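Local coordinates for glutamate--tRNA ligase (PDB 6B1Z), which catalyses the ATP-dependent attachment of glutamate to its cognate tRNA, as a class I aminoacyl-tRNA synthetase with a catalytic and an anticodon-binding domain, at residues 412-417 / 500-505; 181-186 / 253-258; 282-287 / 297-302. All blocks are in the same frame, centred on the assembly; numbering follows the deposited sequence.

Contact 1: 412-417 / 500-505; sequences FHAPES and ISRINK
Arg502, reaching out from helix 487-507, lays its guanidinium against the backbone of His413 and Ala414. Ala414 CA sits over one face of this flat group, offset toward its rim, with Arg502 NE its closest atom at 3.6 Å. The methyl Ala414 CB points toward the helix and meets Arg502 NE at 3.7 Å, with CG of the same arginine slightly farther off. The aliphatic shaft of the arginine carries the next piece of packing: Pro415 CD rests 3.7 Å from Arg502 CD, the ring and the chain crossing at about a right angle. With chi2 at -175° and chi3 at -168° the chain is extended from CG to NE, which carries NE as far as Ala414. In the fold, this joins the loop between helices 401-406 and 420-425 to the long helix close to the C-terminus, within the all-helical anticodon-binding domain. The polar approaches are looser. His413 O stands 3.3 Å from Arg502 NH2, but over the same guanidinium face as Ala414 CA, where the N-H bonds, lying in the plane, do not point at it; attraction between carbonyl and charge may still contribute. The arginine finds its bonded partners elsewhere: NE in a salt bridge with Glu498, NH1 with the carbonyl oxygens of Leu478 and Phe410. One helical turn after Arg502, Lys505 bends at chi2 (80°) and approaches the loop farther along. Lys505 CE lies 4.0 Å from Pro415 O, and Lys505 NZ is 3.5 Å from Glu416 O, too long for a firm hydrogen bond, though charge and dipole may attract. His413 CB points away from the helix, and His413 NE2 is hydrogen-bonded to the hydroxyl of Tyr405.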
loop_
_atom_site.group_PDB
_atom_site.type_symbol
_atom_site.label_atom_id
_atom_site.label_comp_id
_atom_site.label_asym_id
_atom_site.label_seq_id
_atom_site.Cartn_x
_atom_site.Cartn_y
_atom_site.Cartn_z
ATOM N N PHE A 412 -10.623 -22.566 24.840
ATOM C CA PHE A 412 -11.985 -22.836 24.414
ATOM C C PHE A 412 -12.256 -24.300 24.098
ATOM O O PHE A 412 -13.428 -24.690 24.041
ATOM C CB PHE A 412 -12.313 -21.986 23.176
ATOM C CG PHE A 412 -11.829 -20.567 23.276
ATOM C CD1 PHE A 412 -12.540 -19.629 24.014
ATOM C CD2 PHE A 412 -10.658 -20.173 22.648
ATOM C CE1 PHE A 412 -12.095 -18.325 24.113
ATOM C CE2 PHE A 412 -10.207 -18.870 22.746
ATOM C CZ PHE A 412 -10.926 -17.948 23.478
ATOM N N HIS A 413 -11.219 -25.115 23.903
ATOM C CA HIS A 413 -11.368 -26.510 23.493
ATOM C C HIS A 413 -10.414 -27.381 24.294
ATOM O O HIS A 413 -9.237 -27.040 24.439
ATOM C CB HIS A 413 -11.078 -26.683 21.996
ATOM C CG HIS A 413 -11.779 -25.694 21.119
ATOM N ND1 HIS A 413 -13.136 -25.739 20.881
ATOM C CD2 HIS A 413 -11.308 -24.639 20.410
ATOM C CE1 HIS A 413 -13.472 -24.755 20.068
ATOM N NE2 HIS A 413 -12.381 -24.070 19.769
ATOM N N ALA A 414 -10.914 -28.521 24.793
ATOM C CA ALA A 414 -10.050 -29.451 25.502
ATOM C C ALA A 414 -9.166 -30.219 24.521
ATOM O O ALA A 414 -9.553 -30.452 23.373
ATOM C CB ALA A 414 -10.883 -30.435 26.319
ATOM N N PRO A 415 -7.969 -30.626 24.947
ATOM C CA PRO A 415 -7.134 -31.459 24.077
ATOM C C PRO A 415 -7.751 -32.837 23.889
ATOM O O PRO A 415 -8.282 -33.436 24.829
ATOM C CB PRO A 415 -5.797 -31.544 24.828
ATOM C CG PRO A 415 -5.883 -30.527 25.937
ATOM C CD PRO A 415 -7.333 -30.379 26.251
ATOM N N GLU A 416 -7.676 -33.336 22.657
ATOM C CA GLU A 416 -8.162 -34.675 22.348
ATOM C C GLU A 416 -7.047 -35.715 22.385
ATOM O O GLU A 416 -7.279 -36.856 22.798
ATOM C CB GLU A 416 -8.848 -34.675 20.979
ATOM C CG GLU A 416 -10.114 -33.834 20.947
ATOM C CD GLU A 416 -10.620 -33.582 19.543
ATOM O OE1 GLU A 416 -10.015 -34.107 18.585
ATOM O OE2 GLU A 416 -11.624 -32.852 19.400
ATOM N N SER A 417 -5.842 -35.336 21.971
ATOM C CA SER A 417 -4.652 -36.174 22.050
ATOM C C SER A 417 -3.580 -35.461 22.871
ATOM O O SER A 417 -3.803 -34.384 23.428
ATOM C CB SER A 417 -4.129 -36.513 20.653
ATOM O OG SER A 417 -3.876 -35.335 19.907
ATOM N N ILE A 500 -10.249 -29.732 36.090
ATOM C CA ILE A 500 -10.263 -31.082 36.643
ATOM C C ILE A 500 -10.636 -32.097 35.568
ATOM O O ILE A 500 -10.049 -33.181 35.494
ATOM C CB ILE A 500 -11.211 -31.148 37.853
ATOM C CG1 ILE A 500 -10.765 -30.145 38.923
ATOM C CG2 ILE A 500 -11.255 -32.557 38.429
ATOM C CD1 ILE A 500 -11.744 -29.996 40.072
ATOM N N SER A 501 -11.593 -31.750 34.703
ATOM C CA SER A 501 -11.963 -32.637 33.602
ATOM C C SER A 501 -10.759 -32.967 32.722
ATOM O O SER A 501 -10.517 -34.136 32.396
ATOM C CB SER A 501 -13.077 -32.000 32.771
ATOM O OG SER A 501 -13.415 -32.820 31.667
ATOM N N ARG A 502 -9.989 -31.948 32.327
ATOM C CA ARG A 502 -8.827 -32.200 31.479
ATOM C C ARG A 502 -7.767 -33.011 32.212
ATOM O O ARG A 502 -7.088 -33.847 31.604
ATOM C CB ARG A 502 -8.237 -30.883 30.979
ATOM C CG ARG A 502 -9.158 -30.135 30.045
ATOM C CD ARG A 502 -8.482 -28.903 29.474
ATOM N NE ARG A 502 -9.463 -28.051 28.819
ATOM C CZ ARG A 502 -9.164 -26.962 28.120
ATOM N NH1 ARG A 502 -7.899 -26.590 27.976
ATOM N NH2 ARG A 502 -10.140 -26.248 27.565
ATOM N N ILE A 503 -7.596 -32.766 33.513
ATOM C CA ILE A 503 -6.615 -33.524 34.286
ATOM C C ILE A 503 -7.009 -34.996 34.327
ATOM O O ILE A 503 -6.190 -35.884 34.066
ATOM C CB ILE A 503 -6.477 -32.942 35.704
ATOM C CG1 ILE A 503 -5.802 -31.571 35.674
ATOM C CG2 ILE A 503 -5.705 -33.902 36.609
ATOM C CD1 ILE A 503 -5.880 -30.848 37.004
ATOM N N ASN A 504 -8.278 -35.269 34.643
ATOM C CA ASN A 504 -8.749 -36.652 34.703
ATOM C C ASN A 504 -8.671 -37.318 33.335
ATOM O O ASN A 504 -8.371 -38.512 33.234
ATOM C CB ASN A 504 -10.179 -36.700 35.243
ATOM C CG ASN A 504 -10.257 -36.365 36.722
ATOM O OD1 ASN A 504 -9.370 -36.720 37.499
ATOM N ND2 ASN A 504 -11.320 -35.675 37.118
ATOM N N LYS A 505 -8.937 -36.557 32.270
ATOM C CA LYS A 505 -8.794 -37.093 30.922
ATOM C C LYS A 505 -7.345 -37.470 30.637
ATOM O O LYS A 505 -7.072 -38.513 30.030
ATOM C CB LYS A 505 -9.314 -36.072 29.907
ATOM C CG LYS A 505 -8.676 -36.138 28.527
ATOM C CD LYS A 505 -9.258 -37.250 27.673
ATOM C CE LYS A 505 -8.719 -37.167 26.251
ATOM N NZ LYS A 505 -9.280 -38.228 25.371
#

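Contact 2: 181-186 / 253-258; sequences LNDIIR and FAHLSL. With EDO (1,2-ethanediol), chain R.
His255 and Asp183 meet through ring and backbone at once. His255 ND1 donates to Asp183 OD2 at 2.7 Å in an almost straight bond (177°); the oxygen lies in the ring plane, whereas the nitrogen stands above the carboxylate plane, the two planes being turned 48° apart. His255 N donates to the syn lone pair of Asp183 OD1 at 3.0 Å. A chi1 of -171° sets Asp183 CG anti to the backbone N, beside the carbonyl carbon. Asp183 OD1 is gripped by two further donors, each at 2.9 Å: Ile185 N, from above the plane, forms an Asx turn, and Arg186 N, at the anti lone pair, an Asx motif. Thus one aspartate shapes the connection between antiparallel strands 178-183 and 187-192 and ties it to strand 252-256, which runs parallel to 225-229 in the class I catalytic domain. Backbone adds Ile184 N to Phe253 O at 2.8 Å, while the carbonyl oxygen of Ile184 is a ligand of the magnesium ion. Water bridges flank these bonds: one links Asn182 O with Phe253 N, another joins His255 O, Ser257 OG and Arg186 NH1, accepting from the last at 2.7 Å. Arg186 NH1 also makes a salt bridge with Glu230, and Ser257 OG is also hydrogen-bonded to Lys341 O. Among apolar groups, Ala254 CB touches Ile185 CG1 at 3.7 Å and the CB of Ile184, and Ile185 CD1 reaches the CD2 methyl of Leu256. Ser257 N donates to O1 of an ethanediol, probably from the crystallisation liquor, at 2.8 Å.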
loop_
_atom_site.group_PDB
_atom_site.type_symbol
_atom_site.label_atom_id
_atom_site.label_comp_id
_atom_site.label_asym_id
_atom_site.label_seq_id
_atom_site.Cartn_x
_atom_site.Cartn_y
_atom_site.Cartn_z
ATOM N N LEU A 181 17.827 19.154 -16.234
ATOM C CA LEU A 181 16.763 18.871 -15.279
ATOM C C LEU A 181 17.300 18.888 -13.852
ATOM O O LEU A 181 18.489 18.675 -13.599
ATOM C CB LEU A 181 16.112 17.515 -15.585
ATOM C CG LEU A 181 15.450 17.518 -16.972
ATOM C CD1 LEU A 181 15.019 16.134 -17.387
ATOM C CD2 LEU A 181 14.261 18.465 -16.985
ATOM N N ASN A 182 16.408 19.174 -12.910
ATOM C CA ASN A 182 16.779 19.227 -11.500
ATOM C C ASN A 182 15.629 18.626 -10.711
ATOM O O ASN A 182 14.550 19.223 -10.643
ATOM C CB ASN A 182 17.051 20.668 -11.060
ATOM C CG ASN A 182 17.694 20.758 -9.694
ATOM O OD1 ASN A 182 17.836 19.764 -8.997
ATOM N ND2 ASN A 182 18.105 21.963 -9.312
ATOM N N ASP A 183 15.861 17.457 -10.123
ATOM C CA ASP A 183 14.846 16.748 -9.351
ATOM C C ASP A 183 15.201 16.798 -7.869
ATOM O O ASP A 183 16.367 16.679 -7.499
ATOM C CB ASP A 183 14.754 15.286 -9.807
ATOM C CG ASP A 183 13.570 14.563 -9.187
ATOM O OD1 ASP A 183 13.771 13.813 -8.200
ATOM O OD2 ASP A 183 12.453 14.816 -9.675
ATOM N N ILE A 184 14.175 16.935 -7.015
ATOM C CA ILE A 184 14.416 17.021 -5.577
ATOM C C ILE A 184 15.065 15.744 -5.049
ATOM O O ILE A 184 15.955 15.799 -4.193
ATOM C CB ILE A 184 13.101 17.345 -4.837
ATOM C CG1 ILE A 184 12.690 18.796 -5.100
ATOM C CG2 ILE A 184 13.244 17.085 -3.326
ATOM C CD1 ILE A 184 11.238 19.102 -4.653
ATOM N N ILE A 185 14.637 14.581 -5.541
ATOM C CA ILE A 185 15.207 13.306 -5.097
ATOM C C ILE A 185 16.464 12.954 -5.878
ATOM O O ILE A 185 17.489 12.570 -5.299
ATOM C CB ILE A 185 14.172 12.169 -5.236
ATOM C CG1 ILE A 185 12.839 12.515 -4.564
ATOM C CG2 ILE A 185 14.759 10.858 -4.687
ATOM C CD1 ILE A 185 12.876 12.461 -3.085
ATOM N N ARG A 186 16.380 13.040 -7.204
ATOM C CA ARG A 186 17.407 12.470 -8.066
ATOM C C ARG A 186 18.526 13.442 -8.406
ATOM O O ARG A 186 19.545 13.008 -8.960
ATOM C CB ARG A 186 16.768 11.948 -9.356
ATOM C CG ARG A 186 15.786 10.781 -9.134
ATOM C CD ARG A 186 16.507 9.507 -8.725
ATOM N NE ARG A 186 17.255 8.920 -9.835
ATOM C CZ ARG A 186 16.817 7.910 -10.575
ATOM N NH1 ARG A 186 15.638 7.356 -10.309
ATOM N NH2 ARG A 186 17.564 7.442 -11.570
ATOM N N PHE A 253 9.794 19.058 -9.054
ATOM C CA PHE A 253 9.537 17.626 -9.172
ATOM C C PHE A 253 10.357 16.843 -8.162
ATOM O O PHE A 253 11.475 17.231 -7.811
ATOM C CB PHE A 253 9.877 17.096 -10.583
ATOM C CG PHE A 253 8.999 17.642 -11.660
ATOM C CD1 PHE A 253 9.288 18.870 -12.239
ATOM C CD2 PHE A 253 7.895 16.932 -12.098
ATOM C CE1 PHE A 253 8.471 19.391 -13.227
ATOM C CE2 PHE A 253 7.073 17.447 -13.088
ATOM C CZ PHE A 253 7.371 18.677 -13.655
ATOM N N ALA A 254 9.783 15.727 -7.700
ATOM C CA ALA A 254 10.482 14.752 -6.864
ATOM C C ALA A 254 10.067 13.365 -7.324
ATOM O O ALA A 254 8.881 13.028 -7.254
ATOM C CB ALA A 254 10.145 14.948 -5.381
ATOM N N HIS A 255 11.024 12.563 -7.785
ATOM C CA HIS A 255 10.736 11.243 -8.337
ATOM C C HIS A 255 11.200 10.169 -7.363
ATOM O O HIS A 255 12.394 10.070 -7.054
ATOM C CB HIS A 255 11.385 11.074 -9.708
ATOM C CG HIS A 255 10.652 11.798 -10.791
ATOM N ND1 HIS A 255 10.839 13.144 -11.044
ATOM C CD2 HIS A 255 9.723 11.372 -11.681
ATOM C CE1 HIS A 255 10.057 13.511 -12.046
ATOM N NE2 HIS A 255 9.365 12.455 -12.448
ATOM N N LEU A 256 10.248 9.371 -6.887
ATOM C CA LEU A 256 10.497 8.332 -5.897
ATOM C C LEU A 256 10.897 7.023 -6.569
ATOM O O LEU A 256 10.212 6.545 -7.479
ATOM C CB LEU A 256 9.237 8.135 -5.053
ATOM C CG LEU A 256 8.684 9.412 -4.413
ATOM C CD1 LEU A 256 7.279 9.164 -3.858
ATOM C CD2 LEU A 256 9.615 9.888 -3.292
ATOM N N SER A 257 11.993 6.437 -6.110
ATOM C CA SER A 257 12.478 5.198 -6.707
ATOM C C SER A 257 11.527 4.046 -6.397
ATOM O O SER A 257 10.928 3.988 -5.320
ATOM C CB SER A 257 13.888 4.892 -6.197
ATOM O OG SER A 257 14.774 5.940 -6.587
ATOM N N LEU A 258 11.380 3.130 -7.356
ATOM C CA LEU A 258 10.466 2.005 -7.179
ATOM C C LEU A 258 10.875 1.154 -5.981
ATOM O O LEU A 258 12.063 0.961 -5.710
ATOM C CB LEU A 258 10.442 1.148 -8.450
ATOM C CG LEU A 258 9.919 1.878 -9.693
ATOM C CD1 LEU A 258 10.044 0.992 -10.928
ATOM C CD2 LEU A 258 8.485 2.328 -9.499
HETATM C C1 EDO R . 12.112 6.706 -2.796
HETATM O O1 EDO R . 13.079 7.307 -3.676
HETATM C C2 EDO R . 12.853 5.936 -1.711
HETATM O O2 EDO R . 13.493 4.811 -2.332
HETATM O O HOH W 1 12.427 20.302 -9.535
HETATM O O HOH W 2 13.867 7.946 -8.301
#

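Contact 3: 282-287 / 297-302; sequences PLNFTD and YREEGY
Glu299 OE2 takes two hydrogen bonds from opposite faces of its carboxylate: Asn284 N comes from one side at 3.0 Å, and Arg298 NH2 from the other, also at 3.0 Å. The second is a salt bridge between neighbours in sequence, with the oxygen in the guanidinium plane. A bend at chi2 (88°) turns the carboxylate back toward residues 283 and 284. Arg298 N donates to Pro282 O at 2.9 Å, nearly in line with the carbonyl. The Asn284 amide stacks on the carboxylate, the planes 12° apart, with Asn284 OD1 3.0 Å from Glu299 CD; that oxygen accepts a hydrogen bond from Gly296 N. Leu283 CD2 sits over the centre of the guanidinium, 3.6 Å from Arg298 CZ. Beyond it, a type I turn from Arg298 to Gly301 leads the chain on. Segment 282-287 runs into the first strand of the small antiparallel hairpin 285-286/293-294, and segment 297-302 follows the second. Helix 62-73 lies against Leu283 and supplies Glu68 as a second salt-bridge partner for Arg298, helix 26-41 packs on Pro282 and Tyr297, and helix 348-361 borders Tyr302.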
loop_
_atom_site.group_PDB
_atom_site.type_symbol
_atom_site.label_atom_id
_atom_site.label_comp_id
_atom_site.label_asym_id
_atom_site.label_seq_id
_atom_site.Cartn_x
_atom_site.Cartn_y
_atom_site.Cartn_z
ATOM N N PRO A 282 -4.003 -2.087 -0.197
ATOM C CA PRO A 282 -4.469 -1.741 1.162
ATOM C C PRO A 282 -5.801 -2.379 1.523
ATOM O O PRO A 282 -5.992 -2.782 2.679
ATOM C CB PRO A 282 -4.550 -0.203 1.127
ATOM C CG PRO A 282 -4.701 0.139 -0.346
ATOM C CD PRO A 282 -3.860 -0.896 -1.058
ATOM N N LEU A 283 -6.723 -2.494 0.562
ATOM C CA LEU A 283 -8.062 -3.020 0.780
ATOM C C LEU A 283 -8.325 -4.150 -0.201
ATOM O O LEU A 283 -7.692 -4.243 -1.257
ATOM C CB LEU A 283 -9.134 -1.933 0.590
ATOM C CG LEU A 283 -8.856 -0.534 1.127
ATOM C CD1 LEU A 283 -9.995 0.417 0.740
ATOM C CD2 LEU A 283 -8.693 -0.557 2.632
ATOM N N ASN A 284 -9.299 -4.994 0.151
ATOM C CA ASN A 284 -9.779 -6.035 -0.749
ATOM C C ASN A 284 -10.042 -5.481 -2.144
ATOM O O ASN A 284 -10.679 -4.434 -2.293
ATOM C CB ASN A 284 -11.077 -6.633 -0.207
ATOM C CG ASN A 284 -10.851 -7.768 0.762
ATOM O OD1 ASN A 284 -9.771 -7.926 1.315
ATOM N ND2 ASN A 284 -11.887 -8.569 0.974
ATOM N N PHE A 285 -9.558 -6.188 -3.163
ATOM C CA PHE A 285 -9.892 -5.872 -4.552
ATOM C C PHE A 285 -10.315 -7.132 -5.290
ATOM O O PHE A 285 -9.544 -8.093 -5.377
ATOM C CB PHE A 285 -8.718 -5.224 -5.280
ATOM C CG PHE A 285 -9.015 -4.917 -6.719
ATOM C CD1 PHE A 285 -9.869 -3.878 -7.053
ATOM C CD2 PHE A 285 -8.464 -5.686 -7.733
ATOM C CE1 PHE A 285 -10.162 -3.599 -8.387
ATOM C CE2 PHE A 285 -8.747 -5.413 -9.070
ATOM C CZ PHE A 285 -9.597 -4.367 -9.394
ATOM N N THR A 286 -11.514 -7.103 -5.871
ATOM C CA THR A 286 -12.024 -8.202 -6.685
ATOM C C THR A 286 -11.788 -7.876 -8.155
ATOM O O THR A 286 -12.305 -6.876 -8.662
ATOM C CB THR A 286 -13.509 -8.430 -6.413
ATOM O OG1 THR A 286 -13.702 -8.711 -5.017
ATOM C CG2 THR A 286 -14.032 -9.593 -7.250
ATOM N N ASP A 287 -10.988 -8.696 -8.823
ATOM C CA ASP A 287 -10.691 -8.477 -10.233
ATOM C C ASP A 287 -11.926 -8.776 -11.073
ATOM O O ASP A 287 -12.424 -9.911 -11.051
ATOM C CB ASP A 287 -9.519 -9.351 -10.669
ATOM C CG ASP A 287 -9.181 -9.182 -12.139
ATOM O OD1 ASP A 287 -9.144 -8.029 -12.619
ATOM O OD2 ASP A 287 -8.943 -10.204 -12.814
ATOM N N TYR A 297 -4.382 -5.468 3.027
ATOM C CA TYR A 297 -3.763 -5.290 4.340
ATOM C C TYR A 297 -4.819 -5.132 5.428
ATOM O O TYR A 297 -4.729 -5.748 6.499
ATOM C CB TYR A 297 -2.832 -4.073 4.339
ATOM C CG TYR A 297 -1.448 -4.335 3.766
ATOM C CD1 TYR A 297 -1.205 -4.241 2.400
ATOM C CD2 TYR A 297 -0.388 -4.660 4.606
ATOM C CE1 TYR A 297 0.065 -4.464 1.881
ATOM C CE2 TYR A 297 0.874 -4.883 4.097
ATOM C CZ TYR A 297 1.086 -4.802 2.737
ATOM O OH TYR A 297 2.346 -5.019 2.226
ATOM N N ARG A 298 -5.840 -4.305 5.167
ATOM C CA ARG A 298 -6.860 -4.059 6.185
ATOM C C ARG A 298 -7.553 -5.357 6.594
ATOM O O ARG A 298 -7.662 -5.671 7.786
ATOM C CB ARG A 298 -7.882 -3.037 5.678
ATOM C CG ARG A 298 -9.013 -2.774 6.688
ATOM C CD ARG A 298 -10.088 -1.854 6.117
ATOM N NE ARG A 298 -10.709 -2.443 4.934
ATOM C CZ ARG A 298 -11.630 -1.829 4.195
ATOM N NH1 ARG A 298 -12.045 -0.617 4.540
ATOM N NH2 ARG A 298 -12.124 -2.422 3.119
ATOM N N GLU A 299 -8.003 -6.135 5.618
ATOM C CA GLU A 299 -8.759 -7.340 5.921
ATOM C C GLU A 299 -7.875 -8.446 6.483
ATOM O O GLU A 299 -8.384 -9.321 7.197
ATOM C CB GLU A 299 -9.488 -7.812 4.668
ATOM C CG GLU A 299 -10.610 -6.861 4.217
ATOM C CD GLU A 299 -10.138 -5.742 3.281
ATOM O OE1 GLU A 299 -8.921 -5.474 3.194
ATOM O OE2 GLU A 299 -11.003 -5.145 2.597
ATOM N N GLU A 300 -6.571 -8.413 6.194
ATOM C CA GLU A 300 -5.630 -9.362 6.780
ATOM C C GLU A 300 -5.248 -8.999 8.206
ATOM O O GLU A 300 -4.474 -9.734 8.830
ATOM C CB GLU A 300 -4.363 -9.459 5.916
ATOM C CG GLU A 300 -4.583 -10.207 4.604
ATOM C CD GLU A 300 -4.979 -11.659 4.820
ATOM O OE1 GLU A 300 -4.315 -12.344 5.620
ATOM O OE2 GLU A 300 -5.966 -12.112 4.205
ATOM N N GLY A 301 -5.772 -7.908 8.753
ATOM C CA GLY A 301 -5.539 -7.580 10.145
ATOM C C GLY A 301 -4.419 -6.601 10.417
ATOM O O GLY A 301 -4.037 -6.434 11.584
ATOM N N TYR A 302 -3.891 -5.934 9.391
ATOM C CA TYR A 302 -2.884 -4.902 9.628
ATOM C C TYR A 302 -3.563 -3.646 10.155
ATOM O O TYR A 302 -4.586 -3.210 9.621
ATOM C CB TYR A 302 -2.087 -4.595 8.351
ATOM C CG TYR A 302 -1.102 -5.683 7.979
ATOM C CD1 TYR A 302 -1.505 -6.798 7.248
ATOM C CD2 TYR A 302 0.242 -5.592 8.356
ATOM C CE1 TYR A 302 -0.611 -7.791 6.893
ATOM C CE2 TYR A 302 1.153 -6.598 8.001
ATOM C CZ TYR A 302 0.716 -7.687 7.287
ATOM O OH TYR A 302 1.603 -8.687 6.938
#

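Contact 2 is the buried one, contact 3 is partly buried near the middle of the chain, and contact 1 lies at the surface of the anticodon-binding domain, its centre about 62 Å from that of contact 2. Contacts 2 and 3 both lie in the catalytic domain, their nearest atoms about 13 Å apart, and in each a carboxylate accepts from a backbone N-H of the partner segment. The carboxylate's side-chain partner is an imidazole in contact 2 and a guanidinium in contact 3; waters bridge contact 2, and an amide stacks on the carboxylate in contact 3. Contact 1 joins loop to helix without such bonds, its arginine serving as a packing surface.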